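Local coordinates for protein alpha-amylase (Eisenia fetida, PDB 6M4K) that probably cleaves internal alpha-1,4-glucosidic bonds of starch-like polysaccharides, as a calcium-containing alpha-amylase of glycoside hydrolase family 13, at residues E321-K326 and G488-I493; W388-N393 and D451-D456. One frame throughout, in Å; residues are numbered along the deposited sequence. Where two conformers were deposited one is given.

Contact 1. Residues E321-K326 and G488-I493. With SO4 (sulfate ion), chain F.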
ATOM      1  N   GLU A 321       0.745   5.834  15.980  1.00 16.59           N
ATOM      2  CA  GLU A 321      -0.466   6.449  16.505  1.00 17.51           C
ATOM      3  C   GLU A 321      -1.585   5.421  16.385  1.00 15.85           C
ATOM      4  O   GLU A 321      -2.557   5.621  15.652  1.00 15.79           O
ATOM      5  CB  GLU A 321      -0.804   7.726  15.722  1.00 19.25           C
ATOM      6  CG  GLU A 321       0.316   8.779  15.697  1.00 20.03           C
ATOM      7  CD  GLU A 321       1.392   8.502  14.651  1.00 24.38           C
ATOM      8  OE1 GLU A 321       1.052   8.000  13.553  1.00 25.02           O
ATOM      9  OE2 GLU A 321       2.586   8.767  14.925  1.00 26.54           O
ATOM     10  N   ALA A 322      -1.452   4.312  17.115  1.00 17.55           N
ATOM     11  CA  ALA A 322      -2.204   3.103  16.793  1.00 17.23           C
ATOM     12  C   ALA A 322      -3.710   3.302  16.903  1.00 17.92           C
ATOM     13  O   ALA A 322      -4.470   2.782  16.073  1.00 17.45           O
ATOM     14  CB  ALA A 322      -1.746   1.954  17.691  1.00 19.48           C
ATOM     15  N   ASN A 323      -4.177   4.027  17.923  1.00 18.41           N
ATOM     16  CA  ASN A 323      -5.620   4.154  18.103  1.00 18.48           C
ATOM     17  C   ASN A 323      -6.251   4.924  16.950  1.00 16.74           C
ATOM     18  O   ASN A 323      -7.261   4.497  16.380  1.00 17.29           O
ATOM     19  CB  ASN A 323      -5.937   4.824  19.442  1.00 18.83           C
ATOM     20  CG  ASN A 323      -7.361   4.582  19.883  1.00 22.38           C
ATOM     21  OD1 ASN A 323      -7.828   3.440  19.915  1.00 24.90           O
ATOM     22  ND2 ASN A 323      -8.074   5.657  20.205  1.00 23.09           N
ATOM     23  N   MET A 324      -5.662   6.065  16.597  1.00 15.72           N
ATOM     24  CA  MET A 324      -6.165   6.839  15.467  1.00 15.63           C
ATOM     25  C   MET A 324      -5.984   6.087  14.155  1.00 16.46           C
ATOM     26  O   MET A 324      -6.835   6.167  13.266  1.00 14.98           O
ATOM     27  CB  MET A 324      -5.427   8.168  15.399  1.00 17.47           C
ATOM     28  CG  MET A 324      -5.817   9.132  16.511  1.00 19.43           C
ATOM     29  SD  MET A 324      -5.122  10.775  16.253  1.00 26.65           S
ATOM     30  CE  MET A 324      -3.408  10.442  16.552  1.00 25.44           C
ATOM     31  N   TYR A 325      -4.870   5.376  14.010  1.00 14.37           N
ATOM     32  CA  TYR A 325      -4.621   4.592  12.802  1.00 14.43           C
ATOM     33  C   TYR A 325      -5.698   3.542  12.585  1.00 15.76           C
ATOM     34  O   TYR A 325      -6.136   3.315  11.449  1.00 14.01           O
ATOM     35  CB  TYR A 325      -3.278   3.910  12.978  1.00 15.10           C
ATOM     36  CG  TYR A 325      -2.689   3.192  11.789  1.00 14.37           C
ATOM     37  CD1 TYR A 325      -2.294   3.879  10.646  1.00 15.28           C
ATOM     38  CD2 TYR A 325      -2.432   1.834  11.849  1.00 17.16           C
ATOM     39  CE1 TYR A 325      -1.692   3.216   9.578  1.00 14.49           C
ATOM     40  CE2 TYR A 325      -1.835   1.169  10.792  1.00 18.11           C
ATOM     41  CZ  TYR A 325      -1.477   1.862   9.662  1.00 14.38           C
ATOM     42  OH  TYR A 325      -0.856   1.174   8.649  1.00 15.69           O
ATOM     43  N   LYS A 326      -6.140   2.889  13.654  1.00 13.98           N
ATOM     44  CA  LYS A 326      -7.203   1.903  13.519  1.00 15.75           C
ATOM     45  C   LYS A 326      -8.521   2.560  13.137  1.00 17.68           C
ATOM     46  O   LYS A 326      -9.311   1.979  12.386  1.00 15.62           O
ATOM     47  CB  LYS A 326      -7.359   1.110  14.814  1.00 15.96           C
ATOM     48  CG  LYS A 326      -6.235   0.122  15.054  1.00 17.79           C
ATOM     49  CD  LYS A 326      -6.448  -0.629  16.354  1.00 20.70           C
ATOM     50  CE  LYS A 326      -6.059   0.219  17.541  1.00 25.40           C
ATOM     51  NZ  LYS A 326      -6.190  -0.560  18.809  1.00 25.57           N
ATOM     52  N   GLY A 488     -12.569   6.832  23.789  0.50 25.30           N
ATOM     53  CA  GLY A 488     -11.366   6.162  24.257  0.50 23.33           C
ATOM     54  C   GLY A 488     -10.720   5.233  23.246  0.50 25.98           C
ATOM     55  O   GLY A 488     -10.785   5.494  22.040  0.50 24.08           O
ATOM     56  N   GLU A 489     -10.075   4.168  23.728  0.50 30.09           N
ATOM     57  CA  GLU A 489      -9.448   3.194  22.838  0.50 32.90           C
ATOM     58  C   GLU A 489     -10.521   2.415  22.087  0.50 26.71           C
ATOM     59  O   GLU A 489     -11.569   2.080  22.649  0.50 26.72           O
ATOM     60  CB  GLU A 489      -8.582   2.229  23.649  0.50 34.18           C
ATOM     61  CG  GLU A 489      -8.039   1.037  22.857  0.50 35.29           C
ATOM     62  CD  GLU A 489      -7.188   0.107  23.701  0.50 47.00           C
ATOM     63  OE1 GLU A 489      -6.723   0.535  24.780  0.50 52.10           O
ATOM     64  OE2 GLU A 489      -6.986  -1.053  23.286  0.50 47.57           O
ATOM     65  N   ASN A 490     -10.262   2.119  20.809  1.00 26.19           N
ATOM     66  CA  ASN A 490     -11.228   1.479  19.921  1.00 22.55           C
ATOM     67  C   ASN A 490     -12.644   2.048  20.067  1.00 23.47           C
ATOM     68  O   ASN A 490     -13.594   1.308  20.342  1.00 21.02           O
ATOM     69  CB  ASN A 490     -11.220  -0.038  20.067  1.00 20.51           C
ATOM     70  CG  ASN A 490      -9.930  -0.671  19.550  1.00 23.96           C
ATOM     71  OD1 ASN A 490      -9.144  -0.033  18.844  1.00 24.82           O
ATOM     72  ND2 ASN A 490      -9.709  -1.934  19.895  1.00 24.11           N
ATOM     73  N   PRO A 491     -12.817   3.372  19.875  1.00 22.60           N
ATOM     74  CA  PRO A 491     -14.106   4.026  20.123  1.00 23.94           C
ATOM     75  C   PRO A 491     -15.041   3.890  18.927  1.00 23.55           C
ATOM     76  O   PRO A 491     -15.551   4.867  18.371  1.00 21.91           O
ATOM     77  CB  PRO A 491     -13.680   5.474  20.377  1.00 24.59           C
ATOM     78  CG  PRO A 491     -12.525   5.646  19.426  1.00 24.78           C
ATOM     79  CD  PRO A 491     -11.805   4.323  19.377  1.00 22.49           C
ATOM     80  N   MET A 492     -15.300   2.645  18.544  1.00 21.56           N
ATOM     81  CA  MET A 492     -16.104   2.339  17.368  0.50 20.57           C
ATOM     82  C   MET A 492     -16.769   0.995  17.577  1.00 18.66           C
ATOM     83  O   MET A 492     -16.223   0.124  18.261  1.00 22.89           O
ATOM     84  CB  MET A 492     -15.244   2.144  16.121  0.50 21.71           C
ATOM     85  CG  MET A 492     -14.300   3.242  15.795  0.50 17.47           C
ATOM     86  SD  MET A 492     -13.407   2.772  14.312  0.50 21.19           S
ATOM     87  CE  MET A 492     -12.279   1.536  14.948  0.50 17.27           C
ATOM     88  N   ILE A 493     -17.924   0.822  16.958  1.00 18.69           N
ATOM     89  CA  ILE A 493     -18.617  -0.454  16.941  1.00 19.06           C
ATOM     90  C   ILE A 493     -18.927  -0.767  15.490  1.00 19.24           C
ATOM     91  O   ILE A 493     -19.451   0.089  14.773  1.00 18.78           O
ATOM     92  CB  ILE A 493     -19.908  -0.411  17.779  1.00 21.81           C
ATOM     93  CG1 ILE A 493     -19.563  -0.323  19.268  1.00 23.03           C
ATOM     94  CG2 ILE A 493     -20.780  -1.622  17.475  1.00 20.54           C
ATOM     95  CD1 ILE A 493     -20.785  -0.271  20.166  1.00 26.09           C
TER
HETATM   96  S   SO4 F 605      -2.898   7.295  19.490  0.80 25.86           S
HETATM   97  O1  SO4 F 605      -3.574   7.353  18.195  0.80 19.93           O
HETATM   98  O2  SO4 F 605      -3.678   8.074  20.446  0.80 34.13           O
HETATM   99  O3  SO4 F 605      -2.828   5.896  19.916  0.80 30.95           O
HETATM  100  O4  SO4 F 605      -1.546   7.837  19.376  0.80 26.28           O
HETATM  101  O   HOH W   1      -9.248   2.540  17.431  1.00 25.51           O

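Contact 2. Residues W388-N393 and D451-D456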
ATOM      1  N   TRP A 388      -3.733  -7.464  13.054  1.00 15.27           N
ATOM      2  CA  TRP A 388      -4.486  -6.878  14.156  1.00 15.68           C
ATOM      3  C   TRP A 388      -5.961  -7.200  13.975  1.00 16.26           C
ATOM      4  O   TRP A 388      -6.501  -7.069  12.873  1.00 15.02           O
ATOM      5  CB  TRP A 388      -4.323  -5.361  14.170  1.00 16.93           C
ATOM      6  CG  TRP A 388      -2.937  -4.837  14.446  1.00 15.62           C
ATOM      7  CD1 TRP A 388      -1.786  -5.553  14.587  1.00 17.57           C
ATOM      8  CD2 TRP A 388      -2.576  -3.462  14.606  1.00 15.57           C
ATOM      9  NE1 TRP A 388      -0.721  -4.702  14.830  1.00 18.38           N
ATOM     10  CE2 TRP A 388      -1.189  -3.412  14.846  1.00 17.58           C
ATOM     11  CE3 TRP A 388      -3.301  -2.266  14.574  1.00 17.22           C
ATOM     12  CZ2 TRP A 388      -0.515  -2.214  15.062  1.00 18.72           C
ATOM     13  CZ3 TRP A 388      -2.628  -1.077  14.779  1.00 17.80           C
ATOM     14  CH2 TRP A 388      -1.248  -1.060  15.020  1.00 17.21           C
ATOM     15  N   ARG A 389      -6.629  -7.587  15.066  1.00 15.83           N
ATOM     16  CA  ARG A 389      -8.039  -7.952  14.969  1.00 17.76           C
ATOM     17  C   ARG A 389      -8.871  -6.813  14.392  1.00 16.93           C
ATOM     18  O   ARG A 389      -9.794  -7.044  13.600  1.00 16.99           O
ATOM     19  CB  ARG A 389      -8.588  -8.372  16.340  1.00 18.73           C
ATOM     20  CG  ARG A 389     -10.062  -8.810  16.318  1.00 19.54           C
ATOM     21  CD  ARG A 389     -10.613  -8.991  17.738  1.00 21.84           C
ATOM     22  NE  ARG A 389     -10.652  -7.688  18.385  1.00 21.18           N
ATOM     23  CZ  ARG A 389      -9.770  -7.251  19.272  1.00 24.34           C
ATOM     24  NH1 ARG A 389      -8.780  -8.031  19.697  1.00 25.41           N
ATOM     25  NH2 ARG A 389      -9.893  -6.011  19.737  1.00 22.69           N
ATOM     26  N   GLU A 390      -8.582  -5.572  14.798  1.00 15.68           N
ATOM     27  CA  GLU A 390      -9.348  -4.441  14.296  1.00 18.22           C
ATOM     28  C   GLU A 390      -9.219  -4.322  12.784  1.00 17.80           C
ATOM     29  O   GLU A 390     -10.174  -3.916  12.108  1.00 19.33           O
ATOM     30  CB  GLU A 390      -8.899  -3.153  14.987  1.00 19.47           C
ATOM     31  CG  GLU A 390      -9.066  -3.162  16.520  1.00 19.56           C
ATOM     32  CD  GLU A 390      -7.845  -3.670  17.285  1.00 24.04           C
ATOM     33  OE1 GLU A 390      -7.000  -4.402  16.726  1.00 21.07           O
ATOM     34  OE2 GLU A 390      -7.720  -3.315  18.480  1.00 23.27           O
ATOM     35  N   MET A 391      -8.065  -4.708  12.240  1.00 15.50           N
ATOM     36  CA  MET A 391      -7.865  -4.687  10.795  0.70 15.39           C
ATOM     37  C   MET A 391      -8.523  -5.883  10.122  1.00 14.83           C
ATOM     38  O   MET A 391      -9.331  -5.721   9.211  1.00 14.78           O
ATOM     39  CB  MET A 391      -6.375  -4.677  10.460  0.70 16.48           C
ATOM     40  CG  MET A 391      -5.789  -3.302  10.323  0.70 17.09           C
ATOM     41  SD  MET A 391      -6.005  -2.319  11.820  0.70 18.20           S
ATOM     42  CE  MET A 391      -4.889  -0.960  11.491  0.70 16.06           C
ATOM     43  N   TYR A 392      -8.178  -7.099  10.545  1.00 14.15           N
ATOM     44  CA  TYR A 392      -8.696  -8.242   9.797  1.00 13.82           C
ATOM     45  C   TYR A 392     -10.199  -8.406   9.953  1.00 16.47           C
ATOM     46  O   TYR A 392     -10.861  -8.862   9.016  1.00 13.98           O
ATOM     47  CB  TYR A 392      -7.903  -9.531  10.035  1.00 15.36           C
ATOM     48  CG  TYR A 392      -7.985 -10.170  11.410  1.00 15.91           C
ATOM     49  CD1 TYR A 392      -9.148 -10.779  11.859  1.00 16.24           C
ATOM     50  CD2 TYR A 392      -6.867 -10.212  12.230  1.00 15.32           C
ATOM     51  CE1 TYR A 392      -9.205 -11.384  13.109  1.00 17.63           C
ATOM     52  CE2 TYR A 392      -6.904 -10.831  13.468  1.00 16.28           C
ATOM     53  CZ  TYR A 392      -8.073 -11.397  13.906  1.00 17.57           C
ATOM     54  OH  TYR A 392      -8.108 -12.000  15.156  1.00 20.58           O
ATOM     55  N   ASN A 393     -10.774  -8.005  11.092  1.00 13.97           N
ATOM     56  CA  ASN A 393     -12.227  -8.069  11.200  1.00 15.21           C
ATOM     57  C   ASN A 393     -12.902  -6.985  10.370  1.00 13.39           C
ATOM     58  O   ASN A 393     -14.034  -7.173   9.914  1.00 13.71           O
ATOM     59  CB  ASN A 393     -12.670  -8.029  12.661  1.00 15.11           C
ATOM     60  CG  ASN A 393     -12.738  -9.412  13.274  1.00 18.10           C
ATOM     61  OD1 ASN A 393     -12.425 -10.406  12.615  1.00 18.32           O
ATOM     62  ND2 ASN A 393     -13.160  -9.489  14.534  1.00 18.24           N
ATOM     63  N   ASP A 451     -19.891  -6.701  18.272  1.00 18.79           N
ATOM     64  CA  ASP A 451     -18.968  -5.693  17.774  1.00 18.95           C
ATOM     65  C   ASP A 451     -17.686  -6.377  17.316  1.00 17.33           C
ATOM     66  O   ASP A 451     -16.903  -6.868  18.136  1.00 18.47           O
ATOM     67  CB  ASP A 451     -18.666  -4.688  18.877  1.00 19.96           C
ATOM     68  CG  ASP A 451     -17.482  -3.819  18.544  1.00 20.30           C
ATOM     69  OD1 ASP A 451     -17.340  -3.452  17.356  1.00 19.33           O
ATOM     70  OD2 ASP A 451     -16.679  -3.514  19.444  1.00 21.98           O
ATOM     71  N   VAL A 452     -17.445  -6.388  16.001  1.00 18.37           N
ATOM     72  CA  VAL A 452     -16.278  -7.088  15.472  1.00 17.03           C
ATOM     73  C   VAL A 452     -14.985  -6.325  15.689  1.00 15.19           C
ATOM     74  O   VAL A 452     -13.905  -6.874  15.448  1.00 17.52           O
ATOM     75  CB  VAL A 452     -16.450  -7.532  14.006  1.00 16.40           C
ATOM     76  CG1 VAL A 452     -17.643  -8.447  13.878  1.00 18.30           C
ATOM     77  CG2 VAL A 452     -16.574  -6.320  13.082  1.00 18.20           C
ATOM     78  N   ILE A 453     -15.064  -5.078  16.158  1.00 16.66           N
ATOM     79  CA  ILE A 453     -13.843  -4.377  16.542  1.00 18.13           C
ATOM     80  C   ILE A 453     -13.249  -5.000  17.800  1.00 18.76           C
ATOM     81  O   ILE A 453     -12.035  -5.190  17.896  1.00 18.58           O
ATOM     82  CB  ILE A 453     -14.112  -2.871  16.725  1.00 19.17           C
ATOM     83  CG1 ILE A 453     -14.643  -2.249  15.428  1.00 21.52           C
ATOM     84  CG2 ILE A 453     -12.850  -2.144  17.201  1.00 21.89           C
ATOM     85  CD1 ILE A 453     -13.672  -2.315  14.272  1.00 21.59           C
ATOM     86  N   SER A 454     -14.100  -5.319  18.783  1.00 20.25           N
ATOM     87  CA  SER A 454     -13.653  -5.840  20.073  1.00 20.67           C
ATOM     88  C   SER A 454     -13.824  -7.346  20.226  1.00 19.72           C
ATOM     89  O   SER A 454     -13.148  -7.943  21.075  1.00 21.93           O
ATOM     90  CB  SER A 454     -14.396  -5.133  21.217  1.00 21.23           C
ATOM     91  OG  SER A 454     -15.788  -5.382  21.185  1.00 22.38           O
ATOM     92  N   CYS A 455     -14.687  -7.973  19.436  1.00 19.57           N
ATOM     93  CA  CYS A 455     -15.006  -9.387  19.568  1.00 21.11           C
ATOM     94  C   CYS A 455     -14.476 -10.161  18.368  1.00 23.21           C
ATOM     95  O   CYS A 455     -14.156  -9.591  17.321  1.00 21.59           O
ATOM     96  CB  CYS A 455     -16.517  -9.592  19.686  1.00 21.25           C
ATOM     97  SG  CYS A 455     -17.293  -8.560  20.961  1.00 22.85           S
ATOM     98  N   ASP A 456     -14.397 -11.483  18.531  1.00 22.56           N
ATOM     99  CA  ASP A 456     -13.839 -12.327  17.483  1.00 22.35           C
ATOM    100  C   ASP A 456     -14.860 -12.629  16.397  1.00 20.20           C
ATOM    101  O   ASP A 456     -14.503 -12.723  15.215  1.00 21.50           O
ATOM    102  CB  ASP A 456     -13.336 -13.638  18.085  1.00 22.47           C
ATOM    103  CG  ASP A 456     -12.240 -13.421  19.097  1.00 27.69           C
ATOM    104  OD1 ASP A 456     -11.341 -12.588  18.846  1.00 25.52           O
ATOM    105  OD2 ASP A 456     -12.283 -14.084  20.154  1.00 28.02           O
TER
HETATM  106  O   HOH W   2     -10.519 -12.544  16.154  1.00 27.18           O
HETATM  107  O   HOH W   3     -12.195 -12.975  14.337  1.00 39.70           O

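Contact 1. Residues E321-K326 and G488-I493
At the interface between the catalytic barrel and the C-terminal beta domain, Asn-323 and Lys-326, near the start of helix 322-334, meet the turn that leads into strand 492-496. Asn-323 engages the turn backbone with both ends of its amide. Its OD1 accepts from Asn-490 N at 2.9 Å, with the donor in the carbonyl plane on a lone pair, while ND2 gives a longer bond of 3.3 Å to Gly-488 O, reaching it from 44° above that carbonyl plane. These two bonds fix which way round the amide sits. With CG anti to the backbone N (chi1 -161°), the amide reaches out from the helix to the turn. One turn further along, Lys-326 NZ donates to Asn-490 OD1 at 3.0 Å; both side chains also converge on Glu-390, NZ by a salt bridge and Asn-490 ND2 by a hydrogen bond. Water 1 bridges helix and turn, 3.0 Å from Asn-323 O and 2.9 Å from Asn-490 OD1. A sulfate, probably from the crystallisation liquor, accepts from Asn-323 N and Met-324 N, an anion site typical of a helix N-terminus, beside a polar domain junction where the chain makes an inverse gamma turn at Pro-491 before strand 492-496.

Contact 2. Residues W388-N393 and D451-D456
Arg-389 and Asn-393, one turn apart on helix 389-401, both donate to backbone carbonyls of the loop 451-456. Arg-389 grips Ile-453 O side-on with two nitrogens, NE and NH2, each 2.9 Å from that oxygen. The acceptor lies only 8° out of the guanidinium plane, but the two donors use it differently: NH2 sits on a lone pair in the carbonyl plane, whereas NE comes from above it. The chain runs out with CG anti to the backbone N and then bends at chi3 (67°), which turns the NE edge toward Ile-453. Ser-454 O lies over one face of the guanidinium, 3.5 Å above the plane and offset toward the rim. Asn-393 ND2 makes a straighter bond to Val-452 O, 2.9 Å long with an N-H...O angle of 163°, on a lone pair.

Water adds one firm bridge: water 2 joins Tyr-392 OH to Asp-456 OD1. Water 3 donates to Asn-393 OD1, but its approach to Asp-456 O is too short to be taken at face value. Asp-456 OD1 also bonds Ser-465.

Nonpolar contact is modest. Glu-390 CG lies 4.0 Å from Ile-453 CG2, and Val-452 CB is 4.0 Å from Asn-393 CB.

Inside the loop, Asp-451 OD1 accepts from Ile-453 N in an Asx turn, and OD2 from Ser-454 OG, bracing the segment that presents these carbonyls. The Cys-455 to Cys-469 disulfide ties it to a later part of the C-terminal domain. Val-452 and Ile-453 rest on Ala-494 of strand 492-496, while on another face of helix 389-401 Met-391 packs against helix 322-334.

In the fold
Both contacts join the catalytic part of the chain to the C-terminal beta domain, through two adjacent helices, 322-334 and 389-401, and their centres lie about 11 Å apart. Contact 2 is the more buried and larger, 353 against 241 Å²; contact 1 is partly buried, with Gly-488 and Glu-489 exposed. In contact 1 the asparagine amide both gives and accepts and a lysine meets a side-chain oxygen; in contact 2 the direct hydrogen bonds all run from helix side chains to loop carbonyls. Glu-390 is the residue they share. Tyr-325 and Met-391 add nonpolar packing between the helices.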